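Long-range contacts in selenium-binding protein (PDB 2ECE), which is of unestablished function but may bind selenium, and folds into a single-chain seven-bladed beta-propeller: residues A[140-145]-A[191-196]; A[149-154]-A[164-169]; A[343-348]-A[427-432]. All blocks are in the same frame, centred on the assembly; numbering follows the deposited sequence.

Contact 1: A[140-145]-A[191-196]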
loop_
_atom_site.group_PDB
_atom_site.type_symbol
_atom_site.label_atom_id
_atom_site.label_comp_id
_atom_site.label_asym_id
_atom_site.label_seq_id
_atom_site.Cartn_x
_atom_site.Cartn_y
_atom_site.Cartn_z
ATOM N N LEU A 140 -5.806 -4.484 11.273
ATOM C CA LEU A 140 -4.415 -4.225 10.908
ATOM C C LEU A 140 -4.208 -3.966 9.425
ATOM O O LEU A 140 -4.689 -4.717 8.566
ATOM C CB LEU A 140 -3.547 -5.388 11.380
ATOM C CG LEU A 140 -3.122 -5.326 12.853
ATOM C CD1 LEU A 140 -4.305 -5.008 13.759
ATOM C CD2 LEU A 140 -2.478 -6.653 13.227
ATOM N N HIS A 141 -3.465 -2.900 9.139
ATOM C CA HIS A 141 -3.224 -2.468 7.769
ATOM C C HIS A 141 -1.777 -2.597 7.266
ATOM O O HIS A 141 -1.378 -3.639 6.747
ATOM C CB HIS A 141 -3.698 -1.011 7.641
ATOM C CG HIS A 141 -3.708 -0.490 6.238
ATOM N ND1 HIS A 141 -4.764 -0.695 5.372
ATOM C CD2 HIS A 141 -2.791 0.229 5.549
ATOM C CE1 HIS A 141 -4.496 -0.124 4.211
ATOM N NE2 HIS A 141 -3.304 0.443 4.292
ATOM N N THR A 142 -0.995 -1.539 7.441
ATOM C CA THR A 142 0.388 -1.501 6.961
ATOM C C THR A 142 1.425 -2.223 7.824
ATOM O O THR A 142 1.389 -2.139 9.049
ATOM C CB THR A 142 0.862 -0.038 6.796
ATOM O OG1 THR A 142 -0.043 0.662 5.928
ATOM C CG2 THR A 142 2.301 0.012 6.205
ATOM N N VAL A 143 2.348 -2.926 7.166
ATOM C CA VAL A 143 3.435 -3.617 7.853
ATOM C C VAL A 143 4.765 -3.087 7.327
ATOM O O VAL A 143 4.975 -3.040 6.113
ATOM C CB VAL A 143 3.432 -5.137 7.591
ATOM C CG1 VAL A 143 4.623 -5.782 8.307
ATOM C CG2 VAL A 143 2.132 -5.745 8.065
ATOM N N HIS A 144 5.652 -2.685 8.234
ATOM C CA HIS A 144 6.972 -2.196 7.852
ATOM C C HIS A 144 8.046 -2.848 8.718
ATOM O O HIS A 144 7.872 -2.989 9.932
ATOM C CB HIS A 144 7.058 -0.670 7.998
ATOM C CG HIS A 144 6.527 0.077 6.815
ATOM N ND1 HIS A 144 6.966 -0.165 5.529
ATOM C CD2 HIS A 144 5.603 1.064 6.716
ATOM C CE1 HIS A 144 6.335 0.637 4.690
ATOM N NE2 HIS A 144 5.503 1.395 5.384
ATOM N N CYS A 145 9.150 -3.242 8.088
ATOM C CA CYS A 145 10.275 -3.873 8.790
ATOM C C CYS A 145 11.228 -2.777 9.276
ATOM O O CYS A 145 11.833 -2.065 8.473
ATOM C CB CYS A 145 11.012 -4.859 7.845
ATOM S SG CYS A 145 10.970 -4.326 6.099
ATOM N N TYR A 191 -4.035 5.055 9.253
ATOM C CA TYR A 191 -4.156 4.292 8.004
ATOM C C TYR A 191 -2.797 3.722 7.600
ATOM O O TYR A 191 -2.514 2.544 7.821
ATOM C CB TYR A 191 -4.647 5.179 6.870
ATOM C CG TYR A 191 -4.823 4.432 5.563
ATOM C CD1 TYR A 191 -3.890 4.525 4.522
ATOM C CD2 TYR A 191 -5.901 3.566 5.400
ATOM C CE1 TYR A 191 -4.039 3.755 3.350
ATOM C CE2 TYR A 191 -6.057 2.802 4.251
ATOM C CZ TYR A 191 -5.128 2.898 3.232
ATOM O OH TYR A 191 -5.302 2.136 2.105
ATOM N N ASP A 192 -1.895 4.613 7.209
ATOM C CA ASP A 192 -0.573 4.180 6.755
ATOM C C ASP A 192 0.484 4.915 7.560
ATOM O O ASP A 192 0.170 5.801 8.353
ATOM C CB ASP A 192 -0.389 4.457 5.245
ATOM C CG ASP A 192 0.907 3.871 4.697
ATOM O OD1 ASP A 192 1.254 2.729 5.078
ATOM O OD2 ASP A 192 1.571 4.542 3.876
ATOM N N PHE A 193 1.737 4.530 7.374
ATOM C CA PHE A 193 2.838 5.169 8.073
ATOM C C PHE A 193 4.137 4.726 7.443
ATOM O O PHE A 193 4.193 3.703 6.772
ATOM C CB PHE A 193 2.876 4.761 9.555
ATOM C CG PHE A 193 3.440 3.368 9.798
ATOM C CD1 PHE A 193 2.646 2.233 9.631
ATOM C CD2 PHE A 193 4.773 3.197 10.172
ATOM C CE1 PHE A 193 3.172 0.946 9.834
ATOM C CE2 PHE A 193 5.309 1.915 10.379
ATOM C CZ PHE A 193 4.506 0.788 10.208
ATOM N N TRP A 194 5.173 5.523 7.643
ATOM C CA TRP A 194 6.505 5.165 7.201
ATOM C C TRP A 194 7.489 6.066 7.926
ATOM O O TRP A 194 7.120 6.726 8.898
ATOM C CB TRP A 194 6.694 5.230 5.676
ATOM C CG TRP A 194 7.679 4.153 5.262
ATOM C CD1 TRP A 194 8.533 3.484 6.098
ATOM C CD2 TRP A 194 7.903 3.610 3.947
ATOM N NE1 TRP A 194 9.267 2.561 5.393
ATOM C CE2 TRP A 194 8.905 2.614 4.075
ATOM C CE3 TRP A 194 7.358 3.861 2.679
ATOM C CZ2 TRP A 194 9.376 1.873 2.984
ATOM C CZ3 TRP A 194 7.832 3.119 1.585
ATOM C CH2 TRP A 194 8.829 2.138 1.751
ATOM N N TRP A 195 8.731 6.117 7.471
ATOM C CA TRP A 195 9.704 6.900 8.200
ATOM C C TRP A 195 10.944 7.269 7.398
ATOM O O TRP A 195 11.127 6.845 6.256
ATOM C CB TRP A 195 10.132 6.084 9.435
ATOM C CG TRP A 195 10.470 4.610 9.102
ATOM C CD1 TRP A 195 11.238 4.165 8.063
ATOM C CD2 TRP A 195 10.045 3.422 9.814
ATOM N NE1 TRP A 195 11.320 2.790 8.076
ATOM C CE2 TRP A 195 10.599 2.308 9.136
ATOM C CE3 TRP A 195 9.256 3.194 10.951
ATOM C CZ2 TRP A 195 10.388 0.983 9.559
ATOM C CZ3 TRP A 195 9.044 1.865 11.375
ATOM C CH2 TRP A 195 9.611 0.782 10.674
ATOM N N ASN A 196 11.778 8.087 8.024
ATOM C CA ASN A 196 13.073 8.471 7.497
ATOM C C ASN A 196 13.876 8.069 8.727
ATOM O O ASN A 196 13.893 8.785 9.730
ATOM C CB ASN A 196 13.195 9.975 7.271
ATOM C CG ASN A 196 14.575 10.362 6.767
ATOM O OD1 ASN A 196 15.582 10.039 7.396
ATOM N ND2 ASN A 196 14.629 11.048 5.629
HETATM O O HOH W 1 3.957 3.281 3.687
HETATM O O HOH W 2 11.535 -0.098 6.354
#

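Contact 2: A[149-154]-A[164-169]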
loop_
_atom_site.group_PDB
_atom_site.type_symbol
_atom_site.label_atom_id
_atom_site.label_comp_id
_atom_site.label_asym_id
_atom_site.label_seq_id
_atom_site.Cartn_x
_atom_site.Cartn_y
_atom_site.Cartn_z
ATOM N N ALA A 149 12.273 -3.421 15.328
ATOM C CA ALA A 149 11.098 -4.285 15.453
ATOM C C ALA A 149 10.247 -4.251 14.189
ATOM O O ALA A 149 10.614 -3.617 13.205
ATOM C CB ALA A 149 10.257 -3.851 16.659
ATOM N N ILE A 150 9.116 -4.948 14.222
ATOM C CA ILE A 150 8.201 -4.976 13.090
ATOM C C ILE A 150 7.044 -4.072 13.495
ATOM O O ILE A 150 6.475 -4.237 14.573
ATOM C CB ILE A 150 7.685 -6.407 12.822
ATOM C CG1 ILE A 150 8.857 -7.322 12.460
ATOM C CG2 ILE A 150 6.667 -6.389 11.693
ATOM C CD1 ILE A 150 8.491 -8.791 12.496
ATOM N N TYR A 151 6.707 -3.112 12.642
ATOM C CA TYR A 151 5.640 -2.162 12.934
ATOM C C TYR A 151 4.418 -2.406 12.060
ATOM O O TYR A 151 4.543 -2.625 10.856
ATOM C CB TYR A 151 6.133 -0.726 12.703
ATOM C CG TYR A 151 7.253 -0.270 13.612
ATOM C CD1 TYR A 151 8.495 -0.912 13.613
ATOM C CD2 TYR A 151 7.080 0.833 14.450
ATOM C CE1 TYR A 151 9.538 -0.459 14.428
ATOM C CE2 TYR A 151 8.108 1.293 15.265
ATOM C CZ TYR A 151 9.335 0.645 15.249
ATOM O OH TYR A 151 10.356 1.108 16.052
ATOM N N ILE A 152 3.235 -2.337 12.668
ATOM C CA ILE A 152 1.989 -2.565 11.948
ATOM C C ILE A 152 0.950 -1.536 12.354
ATOM O O ILE A 152 0.691 -1.350 13.536
ATOM C CB ILE A 152 1.416 -3.972 12.254
ATOM C CG1 ILE A 152 2.486 -5.039 11.985
ATOM C CG2 ILE A 152 0.180 -4.225 11.401
ATOM C CD1 ILE A 152 2.070 -6.442 12.367
ATOM N N SER A 153 0.345 -0.869 11.376
ATOM C CA SER A 153 -0.671 0.125 11.689
ATOM C C SER A 153 -2.034 -0.547 11.851
ATOM O O SER A 153 -2.266 -1.641 11.333
ATOM C CB SER A 153 -0.734 1.186 10.590
ATOM O OG SER A 153 -1.167 0.623 9.366
ATOM N N ALA A 154 -2.929 0.110 12.584
ATOM C CA ALA A 154 -4.269 -0.418 12.822
ATOM C C ALA A 154 -5.288 0.718 12.736
ATOM O O ALA A 154 -5.040 1.823 13.213
ATOM C CB ALA A 154 -4.331 -1.100 14.198
ATOM N N GLY A 164 -6.739 4.875 16.541
ATOM C CA GLY A 164 -6.137 3.746 15.870
ATOM C C GLY A 164 -4.672 4.072 16.048
ATOM O O GLY A 164 -4.344 5.053 16.735
ATOM N N GLY A 165 -3.776 3.298 15.449
ATOM C CA GLY A 165 -2.373 3.619 15.621
ATOM C C GLY A 165 -1.421 2.566 15.114
ATOM O O GLY A 165 -1.731 1.843 14.178
ATOM N N ILE A 166 -0.258 2.482 15.748
ATOM C CA ILE A 166 0.774 1.544 15.342
ATOM C C ILE A 166 1.223 0.647 16.490
ATOM O O ILE A 166 1.511 1.125 17.591
ATOM C CB ILE A 166 2.008 2.310 14.805
ATOM C CG1 ILE A 166 1.583 3.203 13.634
ATOM C CG2 ILE A 166 3.105 1.333 14.400
ATOM C CD1 ILE A 166 2.590 4.295 13.292
ATOM N N LEU A 167 1.274 -0.655 16.230
ATOM C CA LEU A 167 1.732 -1.605 17.237
ATOM C C LEU A 167 3.039 -2.187 16.733
ATOM O O LEU A 167 3.383 -2.040 15.557
ATOM C CB LEU A 167 0.717 -2.732 17.450
ATOM C CG LEU A 167 0.457 -3.672 16.272
ATOM C CD1 LEU A 167 0.664 -5.113 16.709
ATOM C CD2 LEU A 167 -0.960 -3.464 15.770
ATOM N N MET A 168 3.762 -2.857 17.622
ATOM C CA MET A 168 5.039 -3.453 17.269
ATOM C C MET A 168 5.052 -4.939 17.584
ATOM O O MET A 168 4.349 -5.401 18.490
ATOM C CB MET A 168 6.158 -2.756 18.039
ATOM C CG MET A 168 6.365 -1.299 17.649
ATOM S SD MET A 168 7.201 -0.383 18.943
ATOM C CE MET A 168 8.905 -0.907 18.724
ATOM N N LEU A 169 5.837 -5.682 16.810
ATOM C CA LEU A 169 5.990 -7.122 17.005
ATOM C C LEU A 169 7.474 -7.358 17.213
ATOM O O LEU A 169 8.311 -6.720 16.564
ATOM C CB LEU A 169 5.575 -7.922 15.771
ATOM C CG LEU A 169 4.157 -8.029 15.227
ATOM C CD1 LEU A 169 4.176 -9.136 14.164
ATOM C CD2 LEU A 169 3.161 -8.364 16.324
#

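Contact 3: A[343-348]-A[427-432]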
loop_
_atom_site.group_PDB
_atom_site.type_symbol
_atom_site.label_atom_id
_atom_site.label_comp_id
_atom_site.label_asym_id
_atom_site.label_seq_id
_atom_site.Cartn_x
_atom_site.Cartn_y
_atom_site.Cartn_z
ATOM N N GLY A 343 -9.694 4.796 -14.072
ATOM C CA GLY A 343 -9.094 3.625 -14.692
ATOM C C GLY A 343 -7.739 3.859 -15.340
ATOM O O GLY A 343 -7.555 3.589 -16.530
ATOM N N GLU A 344 -6.774 4.340 -14.561
ATOM C CA GLU A 344 -5.448 4.605 -15.108
ATOM C C GLU A 344 -4.311 4.394 -14.111
ATOM O O GLU A 344 -4.522 4.300 -12.899
ATOM C CB GLU A 344 -5.345 6.060 -15.596
ATOM C CG GLU A 344 -6.379 6.529 -16.617
ATOM C CD GLU A 344 -6.244 8.024 -16.927
ATOM O OE1 GLU A 344 -5.389 8.690 -16.301
ATOM O OE2 GLU A 344 -6.992 8.536 -17.786
ATOM N N VAL A 345 -3.105 4.310 -14.659
ATOM C CA VAL A 345 -1.884 4.236 -13.881
ATOM C C VAL A 345 -1.091 5.315 -14.597
ATOM O O VAL A 345 -1.002 5.304 -15.831
ATOM C CB VAL A 345 -1.118 2.901 -14.015
ATOM C CG1 VAL A 345 0.214 3.019 -13.287
ATOM C CG2 VAL A 345 -1.919 1.754 -13.410
ATOM N N ARG A 346 -0.560 6.266 -13.839
ATOM C CA ARG A 346 0.218 7.352 -14.411
ATOM C C ARG A 346 1.633 7.344 -13.854
ATOM O O ARG A 346 1.888 6.808 -12.767
ATOM C CB ARG A 346 -0.429 8.702 -14.092
ATOM C CG ARG A 346 -1.823 8.886 -14.656
ATOM C CD ARG A 346 -2.335 10.290 -14.368
ATOM N NE ARG A 346 -3.649 10.523 -14.957
ATOM C CZ ARG A 346 -4.224 11.716 -15.056
ATOM N NH1 ARG A 346 -3.605 12.798 -14.604
ATOM N NH2 ARG A 346 -5.419 11.826 -15.615
ATOM N N GLN A 347 2.545 7.943 -14.611
ATOM C CA GLN A 347 3.940 8.060 -14.222
ATOM C C GLN A 347 4.285 9.544 -14.250
ATOM O O GLN A 347 4.134 10.201 -15.277
ATOM C CB GLN A 347 4.844 7.314 -15.207
ATOM C CG GLN A 347 6.331 7.549 -14.966
ATOM C CD GLN A 347 7.192 7.115 -16.137
ATOM O OE1 GLN A 347 8.016 6.203 -16.020
ATOM N NE2 GLN A 347 7.004 7.764 -17.275
ATOM N N TYR A 348 4.733 10.076 -13.119
ATOM C CA TYR A 348 5.108 11.479 -13.046
ATOM C C TYR A 348 6.600 11.610 -12.782
ATOM O O TYR A 348 7.133 10.998 -11.855
ATOM C CB TYR A 348 4.353 12.202 -11.931
ATOM C CG TYR A 348 2.905 12.495 -12.223
ATOM C CD1 TYR A 348 1.929 11.514 -12.071
ATOM C CD2 TYR A 348 2.506 13.765 -12.646
ATOM C CE1 TYR A 348 0.585 11.788 -12.331
ATOM C CE2 TYR A 348 1.168 14.053 -12.910
ATOM C CZ TYR A 348 0.211 13.059 -12.749
ATOM O OH TYR A 348 -1.115 13.336 -13.002
ATOM N N GLY A 427 11.272 8.123 -19.101
ATOM C CA GLY A 427 9.936 8.593 -19.423
ATOM C C GLY A 427 9.201 7.667 -20.370
ATOM O O GLY A 427 9.652 7.434 -21.491
ATOM N N GLY A 428 8.067 7.138 -19.917
ATOM C CA GLY A 428 7.283 6.237 -20.746
ATOM C C GLY A 428 6.673 5.084 -19.966
ATOM O O GLY A 428 7.331 4.502 -19.097
ATOM N N LEU A 429 5.424 4.747 -20.289
ATOM C CA LEU A 429 4.705 3.657 -19.621
ATOM C C LEU A 429 3.897 2.839 -20.633
ATOM O O LEU A 429 3.059 3.390 -21.344
ATOM C CB LEU A 429 3.736 4.225 -18.580
ATOM C CG LEU A 429 3.809 3.823 -17.103
ATOM C CD1 LEU A 429 2.423 4.007 -16.497
ATOM C CD2 LEU A 429 4.270 2.385 -16.939
ATOM N N GLU A 430 4.140 1.533 -20.686
ATOM C CA GLU A 430 3.417 0.648 -21.603
ATOM C C GLU A 430 2.889 -0.576 -20.862
ATOM O O GLU A 430 3.481 -1.020 -19.878
ATOM C CB GLU A 430 4.336 0.156 -22.728
ATOM C CG GLU A 430 4.855 1.221 -23.692
ATOM C CD GLU A 430 3.755 1.853 -24.525
ATOM O OE1 GLU A 430 2.780 1.146 -24.869
ATOM O OE2 GLU A 430 3.876 3.056 -24.847
ATOM N N ILE A 431 1.778 -1.123 -21.342
ATOM C CA ILE A 431 1.196 -2.318 -20.742
ATOM C C ILE A 431 1.887 -3.522 -21.367
ATOM O O ILE A 431 1.970 -3.623 -22.589
ATOM C CB ILE A 431 -0.314 -2.440 -21.050
ATOM C CG1 ILE A 431 -1.067 -1.221 -20.522
ATOM C CG2 ILE A 431 -0.869 -3.702 -20.426
ATOM C CD1 ILE A 431 -2.495 -1.126 -21.046
ATOM N N ASP A 432 2.398 -4.431 -20.549
ATOM C CA ASP A 432 3.032 -5.613 -21.109
ATOM C C ASP A 432 1.880 -6.464 -21.628
ATOM O O ASP A 432 0.964 -6.793 -20.879
ATOM C CB ASP A 432 3.799 -6.390 -20.044
ATOM C CG ASP A 432 4.682 -7.464 -20.642
ATOM O OD1 ASP A 432 5.794 -7.129 -21.093
ATOM O OD2 ASP A 432 4.262 -8.639 -20.680
#

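Contact 1: A[140-145]-A[191-196]
The imidazole of His144 is held by two aromatic residues in two different ways, a face against one and an edge against the other. Its face lies on the five-membered ring of Trp194, centroids 3.6 Å apart and planes only 16° from parallel, with CE1 above the middle of the indole. Its CD2 edge meets the face of Phe193 at 87°, a T-shaped pair with centroids 5.0 Å apart. Trp195 completes the aromatic cluster, meeting the imidazole obliquely. Both strands are the inner edges of neighbouring propeller blades: 140-145 and 193-196 run in the same general direction, 26° apart, but their axes come no closer than 8.0 Å, too far for backbone pairing, so side chains fill the gap. His144 reaches across because its CG is anti to the carbonyl carbon, while Phe193 takes the crowded position between the backbone N and the carbonyl carbon. Two residues before His144, Thr142 OG1 donates a short 2.6 Å bond to Asp192 OD1, which uses its anti lone pair. The other carboxylate oxygen, Asp192 OD2, accepts from the backbone N of Leu256 and is hydrogen-bonded to water 1 at 2.7 Å. That water also lies 3.0 Å from His144 NE2 in a hydrogen bond, in the plane of the imidazole. At the N-terminal end the rings of His141 and Tyr191 meet obliquely. At the other, Cys145, disulfide-bonded to Cys81, offers its carbonyl to the edge of Trp195. Water 2 donates to Cys145 O at 2.9 Å and meets Trp195 NE1 weakly, that nitrogen also bonding Ser458 OG.

Contact 2: A[149-154]-A[164-169]
Met168 leaves its strand with CB 3.8 Å from Ile150 O and with CG anti to its own carbonyl carbon, which sets the chain beside Tyr151, pointing the same way. CG then lies over the phenol face, 4.0 Å from the ring centroid and 17° off the normal, a CH-pi contact displaced toward the CD2-CE2 rim. The sulfur follows obliquely at 4.7 Å from the same centroid, a Met-aromatic contact. A bend at chi3 (78°) turns the methyl back across the ring's tip, so that CE comes to 3.6 Å from Tyr151 OH and also touches Ala149 CB at 3.8 Å. The phenol oxygen is hydrogen-bonded to Asp148 OD2, and the edge of the ring near CD2 meets Ile166 CG2. This pair sits on the hairpin formed by the second and third strands of a four-stranded propeller blade, antiparallel and in regular register. Six backbone bonds tie it, reciprocally between Ile150 and Leu169, Ile152 and Leu167, and Ala154 and Gly165. The bond from Ala154 N to Gly165 O is the shortest, 2.6 Å, yet bent to 147° at the hydrogen. Ser153 and Ile166 form a non-hydrogen-bonded pair with CA atoms 4.2 Å apart, on the same face as Tyr151 and Met168. Phe193 of the next blade packs against that face. The other face carries Ile150, Ile152, Leu167 and Leu169 and is met by Ile99 of the preceding blade; here Ile152 CD1 reaches across obliquely to Leu169 CD1 at 3.9 Å. Leu167 CG occupies the crowded position between backbone N and carbonyl carbon, which brings CD2 back over Ile152 O.

Contact 3: A[343-348]-A[427-432]
Gln347 has CG anti to its backbone N (chi1 172°) and stays extended beyond it, which carries its carboxamide across to the backbone of Gly427 and Gly428. Val345, two residues earlier on the same face, likewise holds CG1 anti to the backbone N. Opposite them Leu429 departs from a staggered first torsion (chi1 -123°), and its branch carbon CG and its methyl CD1 serve different partners. CG lies 4.1 Å from Gln347 CB, and CD1 packs against Val345 CG1 at 4.0 Å, the two side chains crossing at about a right angle. CD1 is also 3.7 Å from Val345 O, so the leucine tip rests on backbone as well as on methyl. The contact joins neighbouring blades of the propeller: 344-349 is the third strand of one four-stranded blade, 429-438 the outermost of the next. Their axes pass 8.6 Å apart at 141° between chain directions, beyond backbone pairing, which leaves side chains to bridge the blades. Leu421, on the strand beside Leu429, touches both Leu429 and Val345 and extends the same apolar patch. On the reverse face of 344-348 the chemistry is polar. The guanidinium of Arg346 grips one oxygen of Glu344 side-on, NE to OE1 at 2.9 Å and NH2 to the same OE1 at 3.2 Å, both essentially in its plane. Its NH1 donates to Tyr348 OH at 3.0 Å, fixing the rotation of the guanidinium from the other end. Glu344 OE2 is bonded in turn to His369 NE2, while Gly343 and Glu344 together face Leu339 in a G1 beta bulge.

How the contacts relate
Contacts 1 and 2 share a blade: 140-145 and 150-154 are its first two strands, and contact 2 is nested inside the chain loop that contact 1 closes. Ser153 OG links them, bonded to Tyr191 O and Thr142 N. Contact 3 is remote, its centre about 26 Å from that of contact 1 and about 33 Å from that of contact 2. Contacts 1 and 3 both join adjacent blades through side chains, but the inner, fully buried contact 1 uses aromatic rings, a carboxylate and waters, whereas the outer, partly buried contact 3 combines a small aliphatic patch with a glutamine side chain laid against a glycine backbone. Contact 2, within one blade, depends on backbone hydrogen bonds.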